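PDB 7K4O: carboxylic ester hydrolase from Aspergillus niger, which probably hydrolyses ester bonds of tannins to release gallic acid, acting as a serine esterase of the tannase family. Local coordinates for residues Thr146-Ala151 / Tyr391-Thr396; Pro211-Ser216 / Gln395-Asp400. All coordinates share one frame; numbering follows the deposited sequence.

Contacts 1 and 2 end on the same loop, the one between helices 376-390 and 402-406, and share Gln395 and Thr396; their centres lie about 10 Å apart. In contact 1 this loop meets helix 144-169, and in contact 2 it meets the turn that leads into helix 215-221. The two are joined directly: Leu394 O lies 3.4 Å from Trp215 CB, and Phe150 CE2 packs 4.0 Å from Trp215 CH2. Gallic acid sits nearer to contact 2, where Ala212 CB comes within 3.7 Å of its ring carbon CAI. Contact 1 stands further back, with the side chain of Phe150 about 7 Å from the ligand.

Contact 1 of 2, residues Thr146-Ala151 / Tyr391-Thr396; sequences TLYMFA and YSTLQT
Thr393 carries this contact, and its side chain can be followed atom by atom. CB lies 3.7 Å from Ala151 CB, where the two backbones come closest; alanine's single methyl suits so close an approach. The torsion at CB (chi1 52°) puts OG1 in the crowded position between the backbone N and the carbonyl carbon, near the methyls of Leu147, and swings CG2 beside the backbone N and out toward Tyr148. That methyl is the tip: it stands over one face of the Tyr148 ring, 3.8 Å from the centroid and 17° off the normal, a CH-pi contact displaced toward the phenol end.

Leu394 extends the apolar seam. Its CD1 meets Leu147 CD1 at 3.7 Å, while CD2 reaches Phe150 CD2 at 3.9 Å, the two side chains crossing at about a right angle; Leu394's two diverging methyls serve both Leu147 and the Phe150 ring. The helix side belongs to the long helix 144-169 of this alpha/beta-hydrolase fold, which takes a wider pi-type turn at 149-151, and the loop side follows helix 376-390. No direct hydrogen bond joins the two segments.

One water links polar groups of the two segments instead. It donates to Thr393 O at 2.7 Å and to Thr396 OG1 at 2.8 Å, with a weak, longer link to Ala151 O, though two protons cannot serve every acceptor in reach. Thr396 OG1 in turn donates to Leu394 O at 2.7 Å, approaching from above the carbonyl plane, tying Thr396 back to the backbone two residues earlier. Arg190 of helix 187-196 ties both sides together, bonding to Phe150 O, Ala151 O and Thr396 OG1 and forming a cation-pi contact with the Phe150 ring.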
loop_
_atom_site.group_PDB
_atom_site.type_symbol
_atom_site.label_atom_id
_atom_site.label_comp_id
_atom_site.label_asym_id
_atom_site.label_seq_id
_atom_site.Cartn_x
_atom_site.Cartn_y
_atom_site.Cartn_z
ATOM N N THR A 146 6.280 -18.123 10.041
ATOM C CA THR A 146 6.548 -17.059 9.052
ATOM C C THR A 146 5.245 -16.430 8.600
ATOM O O THR A 146 5.147 -15.186 8.529
ATOM C CB THR A 146 7.329 -17.576 7.836
ATOM O OG1 THR A 146 8.519 -18.207 8.293
ATOM C CG2 THR A 146 7.617 -16.464 6.858
ATOM N N LEU A 147 4.254 -17.250 8.236
ATOM C CA LEU A 147 2.954 -16.765 7.786
ATOM C C LEU A 147 2.343 -15.834 8.830
ATOM O O LEU A 147 1.926 -14.726 8.457
ATOM C CB LEU A 147 2.016 -17.945 7.503
ATOM C CG LEU A 147 0.597 -17.569 7.181
ATOM C CD1 LEU A 147 0.514 -16.860 5.848
ATOM C CD2 LEU A 147 -0.332 -18.772 7.133
ATOM N N TYR A 148 2.281 -16.286 10.077
ATOM C CA TYR A 148 1.610 -15.488 11.135
ATOM C C TYR A 148 2.431 -14.216 11.441
ATOM O O TYR A 148 1.792 -13.143 11.667
ATOM C CB TYR A 148 1.363 -16.319 12.398
ATOM C CG TYR A 148 0.044 -17.046 12.327
ATOM C CD1 TYR A 148 -0.088 -18.200 11.552
ATOM C CD2 TYR A 148 -1.063 -16.639 13.048
ATOM C CE1 TYR A 148 -1.303 -18.871 11.482
ATOM C CE2 TYR A 148 -2.295 -17.287 12.968
ATOM C CZ TYR A 148 -2.406 -18.435 12.189
ATOM O OH TYR A 148 -3.583 -19.134 12.127
ATOM N N MET A 149 3.750 -14.328 11.541
ATOM C CA MET A 149 4.587 -13.136 11.792
ATOM C C MET A 149 4.411 -12.101 10.650
ATOM O O MET A 149 4.181 -10.914 10.938
ATOM C CB MET A 149 6.038 -13.565 11.899
ATOM C CG MET A 149 6.372 -14.199 13.236
ATOM S SD MET A 149 6.262 -13.005 14.627
ATOM C CE MET A 149 7.884 -12.257 14.459
ATOM N N PHE A 150 4.434 -12.516 9.389
ATOM C CA PHE A 150 4.219 -11.598 8.255
ATOM C C PHE A 150 2.805 -11.038 8.284
ATOM O O PHE A 150 2.593 -9.830 8.065
ATOM C CB PHE A 150 4.493 -12.334 6.942
ATOM C CG PHE A 150 4.459 -11.509 5.683
ATOM C CD1 PHE A 150 5.240 -10.372 5.540
ATOM C CD2 PHE A 150 3.676 -11.888 4.614
ATOM C CE1 PHE A 150 5.239 -9.652 4.358
ATOM C CE2 PHE A 150 3.636 -11.137 3.439
ATOM C CZ PHE A 150 4.454 -10.063 3.296
ATOM N N ALA A 151 1.806 -11.890 8.534
ATOM C CA ALA A 151 0.383 -11.520 8.507
ATOM C C ALA A 151 0.112 -10.385 9.492
ATOM O O ALA A 151 -0.533 -9.428 9.063
ATOM C CB ALA A 151 -0.510 -12.703 8.789
ATOM N N TYR A 391 -8.164 -15.985 5.143
ATOM C CA TYR A 391 -9.091 -15.021 5.806
ATOM C C TYR A 391 -8.469 -14.489 7.096
ATOM O O TYR A 391 -8.516 -13.273 7.347
ATOM C CB TYR A 391 -10.420 -15.702 6.180
ATOM C CG TYR A 391 -11.632 -14.809 6.101
ATOM C CD1 TYR A 391 -11.962 -13.937 7.124
ATOM C CD2 TYR A 391 -12.470 -14.885 5.016
ATOM C CE1 TYR A 391 -13.081 -13.116 7.010
ATOM C CE2 TYR A 391 -13.602 -14.104 4.913
ATOM C CZ TYR A 391 -13.851 -13.161 5.873
ATOM O OH TYR A 391 -14.983 -12.406 5.671
ATOM N N SER A 392 -7.960 -15.391 7.932
ATOM C CA SER A 392 -7.492 -15.114 9.316
ATOM C C SER A 392 -6.060 -14.567 9.364
ATOM O O SER A 392 -5.607 -14.201 10.481
ATOM C CB SER A 392 -7.606 -16.337 10.188
ATOM O OG SER A 392 -8.949 -16.704 10.387
ATOM N N THR A 393 -5.313 -14.553 8.263
ATOM C CA THR A 393 -3.868 -14.204 8.281
ATOM C C THR A 393 -3.626 -13.086 7.267
ATOM O O THR A 393 -3.497 -11.924 7.647
ATOM C CB THR A 393 -2.944 -15.433 8.063
ATOM O OG1 THR A 393 -3.400 -16.105 6.873
ATOM C CG2 THR A 393 -2.967 -16.392 9.232
ATOM N N LEU A 394 -3.574 -13.385 5.968
ATOM C CA LEU A 394 -3.105 -12.398 4.965
ATOM C C LEU A 394 -4.260 -11.587 4.377
ATOM O O LEU A 394 -3.962 -10.521 3.838
ATOM C CB LEU A 394 -2.362 -13.155 3.862
ATOM C CG LEU A 394 -1.060 -13.810 4.303
ATOM C CD1 LEU A 394 -0.481 -14.586 3.137
ATOM C CD2 LEU A 394 -0.094 -12.774 4.759
ATOM N N GLN A 395 -5.511 -12.070 4.392
ATOM C CA GLN A 395 -6.599 -11.436 3.637
ATOM C C GLN A 395 -6.709 -9.958 4.015
ATOM O O GLN A 395 -6.850 -9.126 3.127
ATOM C CB GLN A 395 -7.937 -12.166 3.783
ATOM C CG GLN A 395 -8.951 -11.704 2.736
ATOM C CD GLN A 395 -8.656 -12.146 1.332
ATOM O OE1 GLN A 395 -7.696 -12.876 1.074
ATOM N NE2 GLN A 395 -9.489 -11.684 0.394
ATOM N N THR A 396 -6.701 -9.666 5.308
ATOM C CA THR A 396 -6.656 -8.281 5.844
ATOM C C THR A 396 -7.846 -7.449 5.356
ATOM O O THR A 396 -7.631 -6.274 5.014
ATOM C CB THR A 396 -5.304 -7.622 5.549
ATOM O OG1 THR A 396 -4.252 -8.559 5.718
ATOM C CG2 THR A 396 -5.081 -6.439 6.464
HETATM O O HOH W 1 -3.892 -9.313 8.370
#

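Contact 2 of 2, residues Pro211-Ser216 / Gln395-Asp400; sequences PAFRWS and QTTWPD. With GDE (3,4,5-trihydroxybenzoic acid), chain J.
Gln395 OE1 is gripped by one well-formed bond, from Ser216 N at 3.0 Å and 165°, with the donor 26° out of the amide plane. The Gln395 backbone O takes two weak hydrogen bonds, from Arg214 N at 2.8 Å (strongly bent) and Trp215 N at 3.4 Å. Glutamine suits this place because its chain, bent at chi2 (71°), folds the amide back beside its own backbone, so both carbonyls face the start of helix 215-221. Arg214 is the N-cap residue, and the first amides of a helix have no acceptor within it; Gln395 supplies both carbonyls from outside.

In this alpha/beta-hydrolase fold, the turn follows strand 205-209, and Ala212 is hydrogen-bonded through the backbone to Ser186, probably the nucleophile. Beyond Ala212, Phe213 CB rests 3.3 Å from Thr396 O, and Pro211 CG covers one ring face over its centre.

The methyl CG2 of Thr397 packs against Arg214, 3.4 Å from N and 3.7 Å from CB. The arginine's guanidinium works elsewhere: NE forms a salt bridge with the C-terminal carboxylate of Tyr554, while NH1 bonds to Ala426 O and Tyr322 OH. Ser216 OG likewise turns to Met383 O.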
loop_
_atom_site.group_PDB
_atom_site.type_symbol
_atom_site.label_atom_id
_atom_site.label_comp_id
_atom_site.label_asym_id
_atom_site.label_seq_id
_atom_site.Cartn_x
_atom_site.Cartn_y
_atom_site.Cartn_z
ATOM N N PRO A 211 -3.090 -0.186 -0.019
ATOM C CA PRO A 211 -2.747 -1.406 0.688
ATOM C C PRO A 211 -2.927 -2.672 -0.162
ATOM O O PRO A 211 -3.982 -2.807 -0.826
ATOM C CB PRO A 211 -3.680 -1.372 1.896
ATOM C CG PRO A 211 -4.874 -0.564 1.450
ATOM C CD PRO A 211 -4.280 0.474 0.535
ATOM N N ALA A 212 -1.981 -3.593 -0.013
ATOM C CA ALA A 212 -2.062 -4.938 -0.622
ATOM C C ALA A 212 -2.952 -5.877 0.204
ATOM O O ALA A 212 -2.551 -7.041 0.443
ATOM C CB ALA A 212 -0.702 -5.466 -0.827
ATOM N N PHE A 213 -4.116 -5.383 0.631
ATOM C CA PHE A 213 -5.098 -6.235 1.343
ATOM C C PHE A 213 -5.995 -6.948 0.300
ATOM O O PHE A 213 -5.731 -6.917 -0.918
ATOM C CB PHE A 213 -5.816 -5.434 2.411
ATOM C CG PHE A 213 -6.619 -4.243 1.967
ATOM C CD1 PHE A 213 -6.933 -4.003 0.652
ATOM C CD2 PHE A 213 -7.087 -3.359 2.947
ATOM C CE1 PHE A 213 -7.747 -2.926 0.318
ATOM C CE2 PHE A 213 -7.854 -2.259 2.603
ATOM C CZ PHE A 213 -8.238 -2.092 1.303
ATOM N N ARG A 214 -7.017 -7.622 0.792
ATOM C CA ARG A 214 -7.886 -8.504 -0.022
ATOM C C ARG A 214 -6.981 -9.496 -0.751
ATOM O O ARG A 214 -7.161 -9.736 -1.959
ATOM C CB ARG A 214 -8.787 -7.682 -0.948
ATOM C CG ARG A 214 -10.045 -8.420 -1.361
ATOM C CD ARG A 214 -11.009 -7.547 -2.134
ATOM N NE ARG A 214 -11.547 -6.488 -1.256
ATOM C CZ ARG A 214 -11.248 -5.185 -1.303
ATOM N NH1 ARG A 214 -10.426 -4.701 -2.205
ATOM N NH2 ARG A 214 -11.744 -4.412 -0.367
ATOM N N TRP A 215 -6.083 -10.136 -0.010
ATOM C CA TRP A 215 -4.927 -10.897 -0.497
ATOM C C TRP A 215 -5.274 -11.836 -1.677
ATOM O O TRP A 215 -4.590 -11.740 -2.710
ATOM C CB TRP A 215 -4.306 -11.689 0.652
ATOM C CG TRP A 215 -3.006 -12.309 0.243
ATOM C CD1 TRP A 215 -2.773 -13.555 -0.262
ATOM C CD2 TRP A 215 -1.716 -11.709 0.422
ATOM N NE1 TRP A 215 -1.443 -13.712 -0.496
ATOM C CE2 TRP A 215 -0.750 -12.615 -0.079
ATOM C CE3 TRP A 215 -1.277 -10.462 0.905
ATOM C CZ2 TRP A 215 0.603 -12.295 -0.126
ATOM C CZ3 TRP A 215 0.059 -10.163 0.882
ATOM C CH2 TRP A 215 0.991 -11.064 0.373
ATOM N N SER A 216 -6.267 -12.709 -1.511
ATOM C CA SER A 216 -6.492 -13.765 -2.528
ATOM C C SER A 216 -6.909 -13.111 -3.850
ATOM O O SER A 216 -6.682 -13.743 -4.904
ATOM C CB SER A 216 -7.500 -14.813 -2.013
ATOM O OG SER A 216 -8.801 -14.266 -1.873
ATOM N N GLN A 395 -5.511 -12.070 4.392
ATOM C CA GLN A 395 -6.599 -11.436 3.637
ATOM C C GLN A 395 -6.709 -9.958 4.015
ATOM O O GLN A 395 -6.850 -9.126 3.127
ATOM C CB GLN A 395 -7.937 -12.166 3.783
ATOM C CG GLN A 395 -8.951 -11.704 2.736
ATOM C CD GLN A 395 -8.656 -12.146 1.332
ATOM O OE1 GLN A 395 -7.696 -12.876 1.074
ATOM N NE2 GLN A 395 -9.489 -11.684 0.394
ATOM N N THR A 396 -6.701 -9.666 5.308
ATOM C CA THR A 396 -6.656 -8.281 5.844
ATOM C C THR A 396 -7.846 -7.449 5.356
ATOM O O THR A 396 -7.631 -6.274 5.014
ATOM C CB THR A 396 -5.304 -7.622 5.549
ATOM O OG1 THR A 396 -4.252 -8.559 5.718
ATOM C CG2 THR A 396 -5.081 -6.439 6.464
ATOM N N THR A 397 -9.061 -8.012 5.359
ATOM C CA THR A 397 -10.240 -7.236 4.995
ATOM C C THR A 397 -11.319 -7.330 6.045
ATOM O O THR A 397 -12.465 -7.057 5.713
ATOM C CB THR A 397 -10.816 -7.614 3.632
ATOM O OG1 THR A 397 -10.976 -9.051 3.641
ATOM C CG2 THR A 397 -9.887 -7.097 2.573
ATOM N N TRP A 398 -10.974 -7.569 7.290
ATOM C CA TRP A 398 -11.987 -7.585 8.358
ATOM C C TRP A 398 -12.645 -6.214 8.511
ATOM O O TRP A 398 -11.938 -5.233 8.730
ATOM C CB TRP A 398 -11.297 -8.001 9.621
ATOM C CG TRP A 398 -12.223 -8.189 10.751
ATOM C CD1 TRP A 398 -12.442 -7.303 11.756
ATOM C CD2 TRP A 398 -12.900 -9.386 11.094
ATOM N NE1 TRP A 398 -13.278 -7.857 12.665
ATOM C CE2 TRP A 398 -13.619 -9.098 12.266
ATOM C CE3 TRP A 398 -13.013 -10.600 10.443
ATOM C CZ2 TRP A 398 -14.361 -10.073 12.906
ATOM C CZ3 TRP A 398 -13.818 -11.548 11.049
ATOM C CH2 TRP A 398 -14.464 -11.270 12.235
ATOM N N PRO A 399 -13.960 -6.092 8.280
ATOM C CA PRO A 399 -14.610 -4.776 8.199
ATOM C C PRO A 399 -15.165 -4.229 9.508
ATOM O O PRO A 399 -15.620 -3.119 9.491
ATOM C CB PRO A 399 -15.739 -5.049 7.169
ATOM C CG PRO A 399 -16.163 -6.447 7.528
ATOM C CD PRO A 399 -14.853 -7.163 7.802
ATOM N N ASP A 400 -15.175 -5.015 10.582
ATOM C CA ASP A 400 -15.695 -4.584 11.890
ATOM C C ASP A 400 -14.511 -3.986 12.668
ATOM O O ASP A 400 -13.684 -4.750 13.190
ATOM C CB ASP A 400 -16.317 -5.729 12.660
ATOM C CG ASP A 400 -16.780 -5.302 14.039
ATOM O OD1 ASP A 400 -16.780 -4.052 14.262
ATOM O OD2 ASP A 400 -17.076 -6.188 14.849
HETATM O OAA GDE J . 4.365 -3.799 -1.649
HETATM O OAB GDE J . 4.602 -3.027 -3.710
HETATM O OAC GDE J . 1.521 -8.025 -2.365
HETATM O OAD GDE J . 0.785 -5.314 -6.231
HETATM O OAE GDE J . 0.254 -7.527 -4.827
HETATM C CAF GDE J . 2.790 -5.928 -2.614
HETATM C CAG GDE J . 2.417 -4.541 -4.587
HETATM C CAH GDE J . 4.080 -3.822 -2.885
HETATM C CAI GDE J . 1.848 -6.854 -3.088
HETATM C CAJ GDE J . 1.492 -5.495 -5.086
HETATM C CAK GDE J . 3.082 -4.831 -3.407
HETATM C CAL GDE J . 1.208 -6.601 -4.331
#